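Local coordinates for YjbQ family protein (Aeropyrum pernix, PDB 2P6H) that is of unknown function but belongs to the UPF0047 (YjbQ) family and packs against copies of itself in a three-chain assembly, at the interface of chains A and B. Coordinates in Å, arbitrary orientation; residue numbers count along the deposited sequence, not the author numbering. Chains: chain A/B, Hypothetical protein.

Contact 1 and contact 2 are neighbouring patches of one interface between two copies of the protein, the centres of their C-alpha atoms about 11 Å apart. B:Leu57, in the first turn of helix 55-69, belongs to both. On chain A the two patches meet along helix 84-93, which begins in contact 1 and supplies most of contact 2. On chain B, B:Glu54 and the first turns of helix 55-69 serve contact 1; strand 46-51, B:Glu52 and B:Gln112 serve contact 2. With three copies deposited and no exact two-fold, the pairing may be head-to-tail and repeat round a trimer, though the structure alone does not show that this is the form in the cell.

Contact 1: the interface of chains A and B. Residues chain A 76-77, 80, 84; chain B 54, 56-57, 60.
B:Glu54 OE1, a carboxylate oxygen, is gripped by two N-H groups. From across the interface A:His77 ND1 donates to B:Glu54 OE1 at 2.8 Å, and from its own chain B:Leu57 N does the same. The two donors reach OE1 from opposite faces of the carboxylate: the imidazole comes on the anti side, 35° out of the plane, the amide from above it. The oxygen itself lies close to the plane of the imidazole ring, so the histidine N-H points well at it.

In this UPF0047 (YjbQ) family protein, B:Glu54 caps the N-terminal end of helix 55-69. Its second oxygen, B:Glu54 OE2, takes the backbone N of B:Arg56 at 2.9 Å. B:Glu54 OE2 also forms a salt bridge with B:Arg56 NH1 at 3.0 Å, though the hydrogen bond in it is weak. A bend at chi2 (-86°) folds the carboxylate back over the helix start, where it meets both amides and the histidine. A glutamine here would probably leave either B:Arg56 N, or both A:His77 ND1 and B:Leu57 N, facing an NH2 in place of an acceptor, and the B:Arg56 guanidinium without its charged mate.

A second carboxylate of chain B caps a helix across the interface: B:Asp60, one turn beyond B:Arg56 in helix 55-69, holds the start of the 3-10 helix 76-79 of chain A. B:Asp60 OD1 accepts from A:Lys76 N at 2.8 Å, and OD2 accepts from A:His77 N. Both oxygens use their syn lone pairs, so the carboxylate straddles the two successive amides like a fork and is fixed against rotation about its last torsion.

Apolar contacts close the far flank. The A:Val80 methyl CG2 lies 3.6 Å from B:Arg56 CD, the valine crossing the arginine chain at about a right angle. That chain, extended from CG to NE, runs past the backbone of A:Lys76.

Contact 2: the interface of chains A and B. Residues chain A 44, 87, 90-91; chain B 50-52, 57, 112.
The imidazole of A:His87 carries B:Leu57 CD2 on one face, the methyl carbon 3.7 Å from the ring centroid and displaced toward the rim in a CH-pi contact. The amide of B:Asn51 stands at the ring's edge, its plane turned 65° from the imidazole. There A:His87 ND1 donates to B:Asn51 OD1 at 2.8 Å, nearly in the ring plane and in the carbonyl plane of the amide.

B:Asn51 ends strand 46-51 and B:Glu52 opens the loop that follows, in this UPF0047 (YjbQ) family protein. B:Glu52 N also donates to B:Asn51 OD1, tilted from the carbonyl plane, so two N-H groups hold that oxygen. At the other end of the amide, B:Asn51 ND2 gives a hydrogen bond to the backbone O of A:Thr44 at 3.0 Å, on a lone pair of that carbonyl. Gripped at both ends by chain A, the B:Asn51 amide has its rotation fixed.

The other ring nitrogen, A:His87 NE2, is linked through water 2 to B:Glu52 OE1, a bridge that joins the two side chains across the interface.

A:Asn90, with CG opposite its backbone N (chi1 169°), reaches off helix 84-93 to the strand. A:Asn90 ND2 makes a weak bond to B:Val50 O at 3.1 Å. A:Asn90 ND2 is also modelled 2.8 Å from B:Asn51 ND2, a doubtful meeting of two donors; turning the A:Asn90 amide over would relieve this pair but set two acceptors together at B:Val50 O, so the weak bond and the orientation of that amide are both doubtful. Water 1 ties together A:Asn90 OD1, B:Val50 O and B:Gln112 NE2. Nearby, the A:Thr44 methyl CG2 packs 3.6 Å from B:Gln112 CG, the two side chains running past each other in opposite directions.

Contact 1: the interface of chains A and B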
loop_
_atom_site.group_PDB
_atom_site.type_symbol
_atom_site.label_atom_id
_atom_site.label_comp_id
_atom_site.label_asym_id
_atom_site.label_seq_id
_atom_site.Cartn_x
_atom_site.Cartn_y
_atom_site.Cartn_z
ATOM N N LYS A 76 0.413 19.584 -14.603
ATOM C CA LYS A 76 -0.617 19.962 -15.566
ATOM C C LYS A 76 -2.009 20.018 -14.928
ATOM O O LYS A 76 -2.908 20.703 -15.397
ATOM C CB LYS A 76 -0.611 18.934 -16.696
ATOM C CG LYS A 76 0.615 19.078 -17.596
ATOM C CD LYS A 76 0.722 17.938 -18.607
ATOM C CE LYS A 76 1.395 18.380 -19.909
ATOM N NZ LYS A 76 2.171 17.273 -20.463
ATOM N N HIS A 77 -2.202 19.289 -13.832
ATOM C CA HIS A 77 -3.476 19.314 -13.118
ATOM C C HIS A 77 -3.713 20.749 -12.612
ATOM O O HIS A 77 -4.843 21.107 -12.286
ATOM C CB HIS A 77 -3.455 18.343 -11.931
ATOM C CG HIS A 77 -4.762 18.224 -11.212
ATOM N ND1 HIS A 77 -5.920 17.771 -11.820
ATOM C CD2 HIS A 77 -5.099 18.470 -9.923
ATOM C CE1 HIS A 77 -6.899 17.744 -10.940
ATOM N NE2 HIS A 77 -6.425 18.165 -9.775
ATOM N N VAL A 80 -6.485 22.721 -13.842
ATOM C CA VAL A 80 -7.801 22.316 -13.311
ATOM C C VAL A 80 -8.015 22.700 -11.822
ATOM O O VAL A 80 -9.070 23.175 -11.417
ATOM C CB VAL A 80 -7.974 20.797 -13.538
ATOM C CG1 VAL A 80 -9.228 20.283 -12.827
ATOM C CG2 VAL A 80 -8.100 20.495 -15.026
ATOM N N ALA A 84 -2.649 19.107 -7.038
ATOM C CA ALA A 84 -1.998 17.999 -7.730
ATOM C C ALA A 84 -1.098 17.189 -6.789
ATOM O O ALA A 84 -1.154 15.952 -6.764
ATOM C CB ALA A 84 -1.177 18.532 -8.909
ATOM N N GLU B 54 -8.697 12.127 -13.726
ATOM C CA GLU B 54 -8.698 13.346 -14.476
ATOM C C GLU B 54 -7.544 13.283 -15.434
ATOM O O GLU B 54 -6.412 12.997 -15.065
ATOM C CB GLU B 54 -8.504 14.511 -13.506
ATOM C CG GLU B 54 -8.856 15.859 -14.139
ATOM C CD GLU B 54 -7.650 16.409 -14.872
ATOM O OE1 GLU B 54 -6.604 16.549 -14.254
ATOM O OE2 GLU B 54 -7.779 16.728 -16.053
ATOM N N ARG B 56 -5.388 15.327 -17.044
ATOM C CA ARG B 56 -4.131 16.001 -16.775
ATOM C C ARG B 56 -3.433 15.382 -15.570
ATOM O O ARG B 56 -2.238 15.114 -15.581
ATOM C CB ARG B 56 -4.430 17.476 -16.505
ATOM C CG ARG B 56 -4.775 18.239 -17.784
ATOM C CD ARG B 56 -5.644 19.470 -17.504
ATOM N NE ARG B 56 -6.293 19.929 -18.736
ATOM C CZ ARG B 56 -7.615 19.705 -18.855
ATOM N NH1 ARG B 56 -8.278 19.106 -17.882
ATOM N NH2 ARG B 56 -8.250 20.081 -19.968
ATOM N N LEU B 57 -4.183 15.084 -14.513
ATOM C CA LEU B 57 -3.612 14.424 -13.328
ATOM C C LEU B 57 -2.936 13.111 -13.706
ATOM O O LEU B 57 -1.891 12.746 -13.181
ATOM C CB LEU B 57 -4.723 14.156 -12.292
ATOM C CG LEU B 57 -4.237 13.371 -11.049
ATOM C CD1 LEU B 57 -3.142 14.113 -10.282
ATOM C CD2 LEU B 57 -5.356 13.098 -10.044
ATOM N N ASP B 60 0.280 13.778 -14.980
ATOM C CA ASP B 60 1.168 14.172 -13.887
ATOM C C ASP B 60 1.706 12.953 -13.128
ATOM O O ASP B 60 2.824 12.916 -12.665
ATOM C CB ASP B 60 0.414 15.060 -12.891
ATOM C CG ASP B 60 0.139 16.457 -13.461
ATOM O OD1 ASP B 60 0.863 16.881 -14.362
ATOM O OD2 ASP B 60 -0.772 17.100 -12.955
#

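Contact 2: the interface of chains A and B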
loop_
_atom_site.group_PDB
_atom_site.type_symbol
_atom_site.label_atom_id
_atom_site.label_comp_id
_atom_site.label_asym_id
_atom_site.label_seq_id
_atom_site.Cartn_x
_atom_site.Cartn_y
_atom_site.Cartn_z
ATOM N N THR A 44 -9.153 11.292 -2.399
ATOM C CA THR A 44 -8.062 11.151 -3.360
ATOM C C THR A 44 -6.931 12.143 -3.034
ATOM O O THR A 44 -5.878 12.102 -3.660
ATOM C CB THR A 44 -8.518 11.447 -4.813
ATOM O OG1 THR A 44 -8.935 12.817 -4.913
ATOM C CG2 THR A 44 -9.665 10.533 -5.227
ATOM N N HIS A 87 -2.798 14.491 -4.661
ATOM C CA HIS A 87 -3.166 13.284 -5.390
ATOM C C HIS A 87 -1.923 12.397 -5.500
ATOM O O HIS A 87 -1.989 11.190 -5.283
ATOM C CB HIS A 87 -3.671 13.645 -6.794
ATOM C CG HIS A 87 -4.967 14.405 -6.806
ATOM N ND1 HIS A 87 -6.197 13.784 -6.772
ATOM C CD2 HIS A 87 -5.218 15.735 -6.894
ATOM C CE1 HIS A 87 -7.152 14.699 -6.848
ATOM N NE2 HIS A 87 -6.586 15.888 -6.924
ATOM N N ASN A 90 -1.085 10.742 -2.205
ATOM C CA ASN A 90 -2.041 9.664 -1.983
ATOM C C ASN A 90 -1.660 8.410 -2.752
ATOM O O ASN A 90 -1.780 7.310 -2.265
ATOM C CB ASN A 90 -3.451 10.124 -2.389
ATOM C CG ASN A 90 -4.442 8.970 -2.425
ATOM O OD1 ASN A 90 -5.320 8.843 -1.583
ATOM N ND2 ASN A 90 -4.309 8.116 -3.455
ATOM N N THR A 91 -1.195 8.579 -4.027
ATOM C CA THR A 91 -0.862 7.365 -4.788
ATOM C C THR A 91 0.303 6.555 -4.202
ATOM O O THR A 91 0.373 5.352 -4.370
ATOM C CB THR A 91 -0.579 7.664 -6.281
ATOM O OG1 THR A 91 0.751 8.168 -6.440
ATOM C CG2 THR A 91 -1.580 8.642 -6.886
ATOM N N VAL B 50 -5.448 3.965 -6.426
ATOM C CA VAL B 50 -6.789 4.526 -6.402
ATOM C C VAL B 50 -6.708 6.012 -6.289
ATOM O O VAL B 50 -6.141 6.561 -5.353
ATOM C CB VAL B 50 -7.521 4.047 -5.167
ATOM C CG1 VAL B 50 -8.870 4.756 -5.057
ATOM C CG2 VAL B 50 -7.748 2.548 -5.249
ATOM N N ASN B 51 -7.241 6.693 -7.296
ATOM C CA ASN B 51 -7.272 8.150 -7.267
ATOM C C ASN B 51 -8.186 8.667 -8.371
ATOM O O ASN B 51 -8.990 7.940 -8.939
ATOM C CB ASN B 51 -5.840 8.677 -7.469
ATOM C CG ASN B 51 -5.632 9.975 -6.709
ATOM O OD1 ASN B 51 -5.962 11.060 -7.178
ATOM N ND2 ASN B 51 -5.057 9.841 -5.502
ATOM N N GLU B 52 -8.104 9.965 -8.650
ATOM C CA GLU B 52 -8.988 10.609 -9.621
ATOM C C GLU B 52 -8.557 10.390 -11.067
ATOM O O GLU B 52 -7.382 10.568 -11.413
ATOM C CB GLU B 52 -9.071 12.114 -9.329
ATOM C CG GLU B 52 -10.275 12.793 -9.954
ATOM C CD GLU B 52 -10.423 14.266 -9.552
ATOM O OE1 GLU B 52 -9.930 14.668 -8.461
ATOM O OE2 GLU B 52 -11.055 15.019 -10.328
ATOM N N LEU B 57 -4.183 15.084 -14.513
ATOM C CA LEU B 57 -3.612 14.424 -13.328
ATOM C C LEU B 57 -2.936 13.111 -13.706
ATOM O O LEU B 57 -1.891 12.746 -13.181
ATOM C CB LEU B 57 -4.723 14.156 -12.292
ATOM C CG LEU B 57 -4.237 13.371 -11.049
ATOM C CD1 LEU B 57 -3.142 14.113 -10.282
ATOM C CD2 LEU B 57 -5.356 13.098 -10.044
ATOM N N GLN B 112 -12.832 8.749 -6.365
ATOM C CA GLN B 112 -11.861 7.657 -6.429
ATOM C C GLN B 112 -12.156 6.692 -7.565
ATOM O O GLN B 112 -13.305 6.314 -7.799
ATOM C CB GLN B 112 -11.835 6.868 -5.113
ATOM C CG GLN B 112 -11.340 7.667 -3.912
ATOM C CD GLN B 112 -11.224 6.824 -2.647
ATOM O OE1 GLN B 112 -12.089 5.994 -2.352
ATOM N NE2 GLN B 112 -10.155 7.047 -1.887
HETATM O O HOH W 1 -7.617 7.538 -3.155
HETATM O O HOH W 2 -9.027 17.361 -7.954
#